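Local coordinates for protein transcriptional regulator, badm/rrf2 family (Thermincola potens, PDB 4CIC) that probably binds DNA through a helix-turn-helix motif as an IscR regulator of the Rrf2 family, controlling transcription linked to iron-sulfur cluster biogenesis, at residues L71-R85 against E125-L137. The protein carries 3 engineered substitutions. Sequence-based numbering, arbitrary orientation.
Sequences LAREPRDIKVGDIIR and EEVLDSITLADML. With NA (sodium ion), chain D.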
# COMPACT_ATOMS: atom_id res chain seq x y z
N LEU A 71 25.04 4.42 10.60
CA LEU A 71 23.76 4.50 11.31
C LEU A 71 23.98 5.19 12.65
O LEU A 71 25.02 5.00 13.31
CB LEU A 71 23.19 3.11 11.57
CG LEU A 71 22.79 2.22 10.40
CD1 LEU A 71 22.33 0.87 10.93
CD2 LEU A 71 21.67 2.87 9.60
N ALA A 72 22.98 5.97 13.06
CA ALA A 72 23.03 6.68 14.34
C ALA A 72 22.34 5.92 15.48
O ALA A 72 22.41 6.33 16.64
CB ALA A 72 22.42 8.06 14.18
N ARG A 73 21.66 4.82 15.13
CA ARG A 73 21.08 3.87 16.08
C ARG A 73 21.44 2.47 15.59
O ARG A 73 21.72 2.29 14.40
CB ARG A 73 19.55 3.98 16.12
CG ARG A 73 19.02 5.35 16.45
CD ARG A 73 17.74 5.25 17.26
NE ARG A 73 16.63 4.61 16.54
CZ ARG A 73 15.73 5.27 15.81
NH1 ARG A 73 15.83 6.59 15.68
NH2 ARG A 73 14.74 4.62 15.21
N GLU A 74 21.41 1.49 16.48
CA GLU A 74 21.74 0.11 16.10
C GLU A 74 20.62 -0.40 15.21
O GLU A 74 19.49 0.04 15.36
CB GLU A 74 21.83 -0.78 17.34
CG GLU A 74 23.08 -0.51 18.22
CD GLU A 74 23.02 -1.21 19.58
OE1 GLU A 74 22.71 -2.41 19.63
OE2 GLU A 74 23.30 -0.54 20.59
N PRO A 75 20.93 -1.31 14.27
CA PRO A 75 19.88 -1.78 13.36
C PRO A 75 18.67 -2.37 14.09
O PRO A 75 17.53 -2.23 13.58
CB PRO A 75 20.59 -2.84 12.51
CG PRO A 75 22.08 -2.36 12.50
CD PRO A 75 22.28 -1.77 13.87
N ARG A 76 18.87 -2.99 15.24
CA ARG A 76 17.75 -3.58 15.98
C ARG A 76 16.78 -2.53 16.53
O ARG A 76 15.64 -2.85 16.87
CB ARG A 76 18.25 -4.47 17.12
CG ARG A 76 18.98 -3.70 18.21
CD ARG A 76 19.77 -4.62 19.15
NE ARG A 76 20.42 -3.81 20.18
CZ ARG A 76 19.89 -3.58 21.38
NH1 ARG A 76 18.73 -4.14 21.71
NH2 ARG A 76 20.52 -2.81 22.25
N ASP A 77 17.24 -1.28 16.60
CA ASP A 77 16.42 -0.17 17.08
C ASP A 77 15.89 0.72 15.95
O ASP A 77 15.45 1.84 16.20
CB ASP A 77 17.21 0.70 18.07
CG ASP A 77 17.57 -0.06 19.35
OD1 ASP A 77 16.72 -0.85 19.83
OD2 ASP A 77 18.70 0.12 19.87
N ILE A 78 15.97 0.24 14.71
CA ILE A 78 15.40 1.00 13.60
C ILE A 78 14.39 0.12 12.87
O ILE A 78 14.78 -0.84 12.19
CB ILE A 78 16.49 1.49 12.59
CG1 ILE A 78 17.50 2.37 13.32
CG2 ILE A 78 15.83 2.26 11.44
CD1 ILE A 78 18.73 2.73 12.48
N LYS A 79 13.10 0.44 12.99
CA LYS A 79 12.06 -0.24 12.21
C LYS A 79 12.00 0.32 10.80
O LYS A 79 12.28 1.49 10.59
CB LYS A 79 10.67 -0.06 12.86
CG LYS A 79 10.57 -0.63 14.25
CD LYS A 79 9.30 -0.18 14.94
CE LYS A 79 9.23 -0.74 16.34
NZ LYS A 79 7.95 -0.34 17.01
N VAL A 80 11.64 -0.50 9.82
CA VAL A 80 11.49 0.00 8.47
C VAL A 80 10.45 1.13 8.48
O VAL A 80 10.59 2.14 7.79
CB VAL A 80 11.09 -1.10 7.48
CG1 VAL A 80 10.84 -0.51 6.11
CG2 VAL A 80 12.22 -2.13 7.39
N GLY A 81 9.40 0.94 9.26
CA GLY A 81 8.38 1.98 9.39
C GLY A 81 8.89 3.32 9.90
O GLY A 81 8.34 4.37 9.54
N ASP A 82 9.90 3.30 10.77
CA ASP A 82 10.54 4.53 11.26
C ASP A 82 11.15 5.30 10.10
O ASP A 82 11.11 6.53 10.06
CB ASP A 82 11.70 4.25 12.23
CG ASP A 82 11.28 3.62 13.55
OD1 ASP A 82 10.12 3.80 13.97
OD2 ASP A 82 12.15 2.97 14.20
N ILE A 83 11.80 4.58 9.20
CA ILE A 83 12.44 5.21 8.06
C ILE A 83 11.36 5.84 7.16
O ILE A 83 11.48 6.98 6.72
CB ILE A 83 13.23 4.18 7.24
CG1 ILE A 83 14.33 3.56 8.11
CG2 ILE A 83 13.74 4.81 5.97
CD1 ILE A 83 14.96 2.32 7.48
N ILE A 84 10.30 5.08 6.91
CA ILE A 84 9.22 5.57 6.07
C ILE A 84 8.55 6.80 6.70
O ILE A 84 8.30 7.79 6.03
CB ILE A 84 8.18 4.46 5.81
CG1 ILE A 84 8.82 3.30 5.01
CG2 ILE A 84 6.97 5.00 5.08
CD1 ILE A 84 9.58 3.74 3.79
N ARG A 85 8.28 6.76 8.00
CA ARG A 85 7.71 7.92 8.68
C ARG A 85 8.55 9.20 8.55
O ARG A 85 8.01 10.30 8.33
CB ARG A 85 7.45 7.63 10.15
CG ARG A 85 6.21 6.82 10.39
CD ARG A 85 5.96 6.66 11.86
NE ARG A 85 4.98 5.62 12.11
CZ ARG A 85 5.29 4.35 12.36
NH1 ARG A 85 6.56 3.99 12.40
NH2 ARG A 85 4.34 3.46 12.57
N GLU A 125 1.22 -0.51 8.05
CA GLU A 125 1.92 0.00 9.23
C GLU A 125 2.36 -1.14 10.13
O GLU A 125 3.49 -1.13 10.67
CB GLU A 125 1.04 0.99 10.00
CG GLU A 125 1.72 1.59 11.24
CD GLU A 125 0.79 2.49 12.03
OE1 GLU A 125 -0.43 2.50 11.73
OE2 GLU A 125 1.26 3.19 12.95
N GLU A 126 1.51 -2.16 10.27
CA GLU A 126 1.88 -3.29 11.10
C GLU A 126 3.06 -4.08 10.53
O GLU A 126 3.98 -4.45 11.28
CB GLU A 126 0.70 -4.23 11.37
CG GLU A 126 0.80 -4.90 12.74
CD GLU A 126 0.40 -6.37 12.74
OE1 GLU A 126 -0.23 -6.83 11.76
OE2 GLU A 126 0.72 -7.06 13.73
N VAL A 127 3.05 -4.34 9.22
CA VAL A 127 4.17 -5.06 8.61
C VAL A 127 5.45 -4.27 8.77
O VAL A 127 6.47 -4.82 9.23
CB VAL A 127 3.95 -5.34 7.10
CG1 VAL A 127 5.22 -5.92 6.47
CG2 VAL A 127 2.77 -6.28 6.90
N LEU A 128 5.42 -2.98 8.45
CA LEU A 128 6.67 -2.21 8.43
C LEU A 128 7.21 -1.94 9.83
O LEU A 128 8.41 -1.69 10.02
CB LEU A 128 6.53 -0.91 7.64
CG LEU A 128 6.18 -1.12 6.15
CD1 LEU A 128 6.02 0.21 5.46
CD2 LEU A 128 7.27 -1.95 5.48
N ASP A 129 6.33 -1.98 10.83
CA ASP A 129 6.81 -1.84 12.20
C ASP A 129 7.31 -3.16 12.76
O ASP A 129 7.96 -3.19 13.80
CB ASP A 129 5.70 -1.26 13.08
CG ASP A 129 5.55 0.24 12.92
OD1 ASP A 129 6.44 0.87 12.30
OD2 ASP A 129 4.56 0.79 13.44
N SER A 130 7.02 -4.26 12.06
CA SER A 130 7.38 -5.58 12.56
C SER A 130 8.75 -6.00 12.06
O SER A 130 9.26 -7.04 12.47
CB SER A 130 6.36 -6.62 12.12
OG SER A 130 6.53 -6.95 10.75
N ILE A 131 9.35 -5.19 11.19
CA ILE A 131 10.64 -5.54 10.59
C ILE A 131 11.67 -4.49 10.95
O ILE A 131 11.46 -3.30 10.69
CB ILE A 131 10.52 -5.60 9.05
CG1 ILE A 131 9.53 -6.70 8.64
CG2 ILE A 131 11.88 -5.86 8.39
CD1 ILE A 131 9.03 -6.57 7.21
N THR A 132 12.80 -4.90 11.52
CA THR A 132 13.85 -3.95 11.78
C THR A 132 15.00 -4.15 10.81
O THR A 132 15.05 -5.16 10.09
CB THR A 132 14.47 -4.10 13.20
OG1 THR A 132 15.10 -5.38 13.30
CG2 THR A 132 13.39 -3.98 14.27
N LEU A 133 15.93 -3.21 10.79
CA LEU A 133 17.14 -3.41 9.98
C LEU A 133 17.91 -4.65 10.44
O LEU A 133 18.49 -5.34 9.62
CB LEU A 133 18.00 -2.15 9.96
CG LEU A 133 17.43 -0.89 9.29
CD1 LEU A 133 18.46 0.25 9.37
CD2 LEU A 133 17.07 -1.18 7.84
N ALA A 134 17.86 -4.98 11.73
CA ALA A 134 18.52 -6.22 12.17
C ALA A 134 17.84 -7.45 11.57
O ALA A 134 18.50 -8.42 11.20
CB ALA A 134 18.55 -6.32 13.69
N ASP A 135 16.51 -7.43 11.50
CA ASP A 135 15.80 -8.54 10.87
C ASP A 135 16.23 -8.69 9.41
O ASP A 135 16.40 -9.81 8.91
CB ASP A 135 14.29 -8.27 10.88
CG ASP A 135 13.64 -8.39 12.26
OD1 ASP A 135 14.04 -9.27 13.04
OD2 ASP A 135 12.69 -7.62 12.53
N MET A 136 16.36 -7.56 8.72
CA MET A 136 16.79 -7.57 7.33
C MET A 136 18.22 -8.12 7.20
O MET A 136 18.52 -8.90 6.29
CB MET A 136 16.64 -6.17 6.72
CG MET A 136 15.15 -5.71 6.55
SD MET A 136 15.10 -4.01 5.98
CE MET A 136 15.66 -4.16 4.29
N LEU A 137 19.09 -7.74 8.13
CA LEU A 137 20.45 -8.30 8.13
C LEU A 137 20.46 -9.83 8.27
O LEU A 137 21.21 -10.53 7.58
CB LEU A 137 21.30 -7.67 9.24
CG LEU A 137 21.75 -6.22 9.04
CD1 LEU A 137 22.43 -5.71 10.31
CD2 LEU A 137 22.70 -6.11 7.86
NA NA D . 8.38 12.78 8.00
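Arg85 runs extended from CG to NE (chi2 -176°, chi3 -166°), and Asp129 turns its CG beside its own backbone N (chi1 -79°), which brings guanidinium and carboxylate together in an end-on salt bridge. Arg85 NH1 bonds Asp129 OD1 at 3.1 Å and NH2 bonds OD2 at 2.8 Å, each on a syn lone pair. NH2 also donates to Glu125 OE2 at 3.1 Å, a second salt bridge, on the anti side of that carboxylate. Both acids lie near the guanidinium plane, at its edge, so the group is held against rotation. Replacing Arg85 by an alanine is likely to leave the carboxylates of Asp129 and Glu125 near each other without their shared cation. The aliphatic chain of Lys79 runs past Asp129 O, with CD nearest. Gly81 CA packs against Asp129 OD1, where a side chain would clash; Gly81 N bonds Leu128 O.

The backbones meet in a single bridge at Lys79 and Thr132. Val80 N bonds Ile131 O at 2.9 Å and Leu133 N bonds Ile78 O at 3.0 Å. Leu133 sets CD1 against Ile78 CG2 and meets Ile83 CD1 tip to tip with its CD2. Pro75 packs CB on Leu133 CB and CG on Leu137 CD1. Val80 CG2 touches Met136 SD at 3.7 Å.

Thr132 and Asp135 form a capping box that starts helix 133-143. Arg85 O binds the sodium ion with Val86 O and Glu88 O. Leu128 also packs on Val120 of the second subunit, consistent with the Rrf2-family fold, where the helix-turn-helix domain meets a long dimerisation helix.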